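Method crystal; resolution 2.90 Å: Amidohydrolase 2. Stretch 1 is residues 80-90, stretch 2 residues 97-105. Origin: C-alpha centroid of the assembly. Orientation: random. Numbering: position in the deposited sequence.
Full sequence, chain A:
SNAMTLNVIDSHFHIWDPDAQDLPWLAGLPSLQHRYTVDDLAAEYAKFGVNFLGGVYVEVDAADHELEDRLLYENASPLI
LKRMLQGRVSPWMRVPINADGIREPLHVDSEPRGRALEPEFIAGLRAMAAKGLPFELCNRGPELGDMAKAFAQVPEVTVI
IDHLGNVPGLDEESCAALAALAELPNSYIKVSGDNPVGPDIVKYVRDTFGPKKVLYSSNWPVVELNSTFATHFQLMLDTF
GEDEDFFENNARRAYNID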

# COMPACT_ATOMS: atom_id res chain seq x y z
N ILE A 80 -14.33 -4.23 0.90
CA ILE A 80 -13.01 -4.55 1.45
C ILE A 80 -12.55 -5.82 0.74
O ILE A 80 -12.88 -6.94 1.14
CB ILE A 80 -13.04 -4.70 2.97
CG1 ILE A 80 -13.56 -3.42 3.62
CG2 ILE A 80 -11.66 -5.04 3.50
CD1 ILE A 80 -13.61 -3.47 5.13
N LEU A 81 -11.78 -5.64 -0.34
CA LEU A 81 -11.35 -6.78 -1.14
C LEU A 81 -10.28 -7.58 -0.43
O LEU A 81 -10.37 -8.81 -0.34
CB LEU A 81 -10.84 -6.29 -2.50
CG LEU A 81 -11.83 -6.28 -3.67
CD1 LEU A 81 -13.18 -5.73 -3.26
CD2 LEU A 81 -11.26 -5.47 -4.83
N LYS A 82 -9.25 -6.91 0.08
CA LYS A 82 -8.14 -7.56 0.76
C LYS A 82 -7.82 -6.82 2.05
O LYS A 82 -8.09 -5.62 2.18
CB LYS A 82 -6.89 -7.62 -0.13
CG LYS A 82 -7.09 -8.39 -1.44
CD LYS A 82 -7.33 -9.86 -1.19
CE LYS A 82 -7.55 -10.61 -2.50
NZ LYS A 82 -7.71 -12.07 -2.29
N ARG A 83 -7.23 -7.54 3.00
CA ARG A 83 -6.89 -6.99 4.31
C ARG A 83 -5.40 -7.21 4.56
O ARG A 83 -4.95 -8.36 4.63
CB ARG A 83 -7.73 -7.62 5.41
CG ARG A 83 -9.19 -7.22 5.37
CD ARG A 83 -10.05 -8.13 6.23
NE ARG A 83 -11.46 -7.78 6.12
CZ ARG A 83 -12.24 -8.12 5.10
NH1 ARG A 83 -11.75 -8.83 4.10
NH2 ARG A 83 -13.52 -7.76 5.09
N MSE A 84 -4.66 -6.12 4.71
CA MSE A 84 -3.23 -6.19 5.00
C MSE A 84 -2.98 -5.85 6.47
O MSE A 84 -2.74 -4.69 6.81
CB MSE A 84 -2.45 -5.24 4.09
CG MSE A 84 -2.70 -5.45 2.61
SE MSE A 84 -2.00 -7.15 1.97
CE MSE A 84 -3.62 -7.89 1.18
N LEU A 85 -3.03 -6.87 7.32
CA LEU A 85 -2.85 -6.68 8.75
C LEU A 85 -1.37 -6.72 9.11
O LEU A 85 -0.52 -7.10 8.31
CB LEU A 85 -3.64 -7.75 9.51
CG LEU A 85 -5.12 -7.78 9.11
CD1 LEU A 85 -5.88 -8.89 9.82
CD2 LEU A 85 -5.78 -6.43 9.38
N GLN A 86 -1.06 -6.31 10.34
CA GLN A 86 0.32 -6.14 10.74
C GLN A 86 0.89 -7.41 11.36
O GLN A 86 0.15 -8.30 11.81
CB GLN A 86 0.47 -4.97 11.72
CG GLN A 86 -0.32 -5.11 13.01
CD GLN A 86 -0.06 -3.97 13.97
OE1 GLN A 86 -0.97 -3.47 14.62
NE2 GLN A 86 1.20 -3.55 14.06
N GLY A 87 2.21 -7.49 11.38
CA GLY A 87 2.90 -8.64 11.94
C GLY A 87 4.40 -8.45 11.82
O GLY A 87 4.88 -7.50 11.20
N ARG A 88 5.12 -9.38 12.44
CA ARG A 88 6.58 -9.39 12.41
C ARG A 88 7.04 -10.55 11.53
O ARG A 88 6.76 -11.71 11.83
CB ARG A 88 7.16 -9.52 13.81
CG ARG A 88 8.68 -9.46 13.87
CD ARG A 88 9.19 -9.41 15.30
NE ARG A 88 10.64 -9.41 15.36
CZ ARG A 88 11.40 -8.31 15.26
NH1 ARG A 88 10.83 -7.13 15.10
NH2 ARG A 88 12.72 -8.41 15.33
N VAL A 89 7.74 -10.22 10.44
CA VAL A 89 8.09 -11.22 9.43
C VAL A 89 9.07 -12.23 10.02
O VAL A 89 10.14 -11.86 10.53
CB VAL A 89 8.68 -10.55 8.19
CG1 VAL A 89 9.26 -11.59 7.25
CG2 VAL A 89 7.61 -9.73 7.48
N SER A 90 8.71 -13.50 9.96
CA SER A 90 9.54 -14.60 10.41
C SER A 90 8.91 -15.90 9.92
O SER A 90 7.70 -15.95 9.67
CB SER A 90 9.67 -14.62 11.94
OG SER A 90 8.44 -14.92 12.56
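Stretch 2 (97-105) INADGIREP

Stretch 2 runs alongside stretch 1 as a parallel neighbour: its short strand around residues 101-103 pairs with strand 80-86, the axes approaching to 4.4 Å and their N-to-C directions diverging by 42°. Ile 97 stays clear of stretch 1, its side chain directed away. Asn 98, in a loop with phi/psi -102/6 and chi1 p, brings its OD1 to 3.9 Å from Leu 85 CD1. Ala 99 turns extended (-88/135) and packs its CB 3.7 Å from the same Leu 85 CD1. Asp 100 (-89/-16, chi1 m) points toward stretch 1 and meets the Arg 83 backbone twice: Asp 100 N donates to Arg 83 O at 3.0 Å, and Asp 100 OD2 accepts from Arg 83 N at 3.1 Å. The carboxylate also lies near Lys 82, but Lys 82 NZ to Asp 100 OD1, at 4.1 Å, is beyond a salt bridge. Gly 101 is fully extended (-166/179), with Gly 101 CA 4.7 Å from Met 84 CA and 3.5 Å from Met 84 SE; a CB here would clash with the selenium. Gly 101 N makes a weak hydrogen bond to Arg 83 O (3.3 Å), and Gly 101 O receives a weak one from Leu 85 N (3.2 Å). Ile 102 (-132/140, chi1 m, chi2 m) shares a sheet face with Leu 85, and its CA lies 3.2 Å from Leu 85 O in a CA-H...O contact. Arg 103 pairs with Gln 86 at a CA-CA distance of 4.9 Å; its N donates to Leu 85 O at 3.0 Å, and its O accepts a weak bond from Gly 87 N at 3.4 Å. Glu 104 extends its side chain (chi1 t, chi2 t) so that OE1 accepts a nearly straight bond from Val 89 N at 3.1 Å; OE2 forms a long salt bridge with Arg 88 NH1 at 4.0 Å.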

# COMPACT_ATOMS: atom_id res chain seq x y z
N ILE A 97 -5.88 -15.30 10.75
CA ILE A 97 -6.46 -16.29 9.86
C ILE A 97 -7.34 -15.65 8.79
O ILE A 97 -7.64 -16.29 7.77
CB ILE A 97 -7.24 -17.34 10.68
CG1 ILE A 97 -7.47 -18.61 9.86
CG2 ILE A 97 -8.56 -16.77 11.16
CD1 ILE A 97 -8.09 -19.74 10.64
N ASN A 98 -7.75 -14.40 8.98
CA ASN A 98 -8.54 -13.68 8.00
C ASN A 98 -7.71 -12.69 7.19
O ASN A 98 -8.27 -11.93 6.39
CB ASN A 98 -9.70 -12.95 8.68
CG ASN A 98 -9.22 -11.88 9.64
OD1 ASN A 98 -8.20 -12.04 10.31
ND2 ASN A 98 -9.96 -10.77 9.71
N ALA A 99 -6.40 -12.68 7.38
CA ALA A 99 -5.53 -11.71 6.72
C ALA A 99 -5.10 -12.22 5.35
O ALA A 99 -4.72 -13.39 5.21
CB ALA A 99 -4.30 -11.42 7.58
N ASP A 100 -5.16 -11.34 4.35
CA ASP A 100 -4.69 -11.67 3.01
C ASP A 100 -3.22 -11.33 2.81
O ASP A 100 -2.62 -11.82 1.85
CB ASP A 100 -5.53 -10.93 1.96
CG ASP A 100 -7.00 -11.32 2.00
OD1 ASP A 100 -7.30 -12.51 1.79
OD2 ASP A 100 -7.84 -10.44 2.26
N GLY A 101 -2.64 -10.53 3.69
CA GLY A 101 -1.24 -10.17 3.60
C GLY A 101 -0.78 -9.54 4.90
O GLY A 101 -1.56 -9.36 5.84
N ILE A 102 0.50 -9.18 4.94
CA ILE A 102 1.14 -8.68 6.14
C ILE A 102 1.94 -7.42 5.80
O ILE A 102 2.58 -7.35 4.75
CB ILE A 102 2.06 -9.74 6.78
CG1 ILE A 102 1.24 -10.92 7.30
CG2 ILE A 102 2.89 -9.14 7.91
CD1 ILE A 102 0.28 -10.55 8.40
N ARG A 103 1.88 -6.43 6.68
CA ARG A 103 2.77 -5.28 6.63
C ARG A 103 3.49 -5.14 7.96
O ARG A 103 2.84 -5.10 9.01
CB ARG A 103 2.03 -3.98 6.30
CG ARG A 103 2.96 -2.78 6.19
CD ARG A 103 2.27 -1.54 5.66
NE ARG A 103 1.70 -0.72 6.72
CZ ARG A 103 1.28 0.53 6.55
NH1 ARG A 103 1.36 1.11 5.36
NH2 ARG A 103 0.78 1.21 7.58
N GLU A 104 4.81 -5.07 7.92
CA GLU A 104 5.59 -4.79 9.12
C GLU A 104 6.03 -3.34 9.09
O GLU A 104 6.79 -2.95 8.19
CB GLU A 104 6.81 -5.71 9.20
CG GLU A 104 7.67 -5.47 10.43
CD GLU A 104 8.83 -6.44 10.54
OE1 GLU A 104 8.86 -7.42 9.78
OE2 GLU A 104 9.71 -6.21 11.40
N PRO A 105 5.58 -2.50 10.03
CA PRO A 105 5.98 -1.09 10.02
C PRO A 105 7.47 -0.91 10.25
O PRO A 105 7.91 -0.77 11.40
CB PRO A 105 5.15 -0.48 11.15
CG PRO A 105 4.83 -1.62 12.05
CD PRO A 105 4.67 -2.81 11.15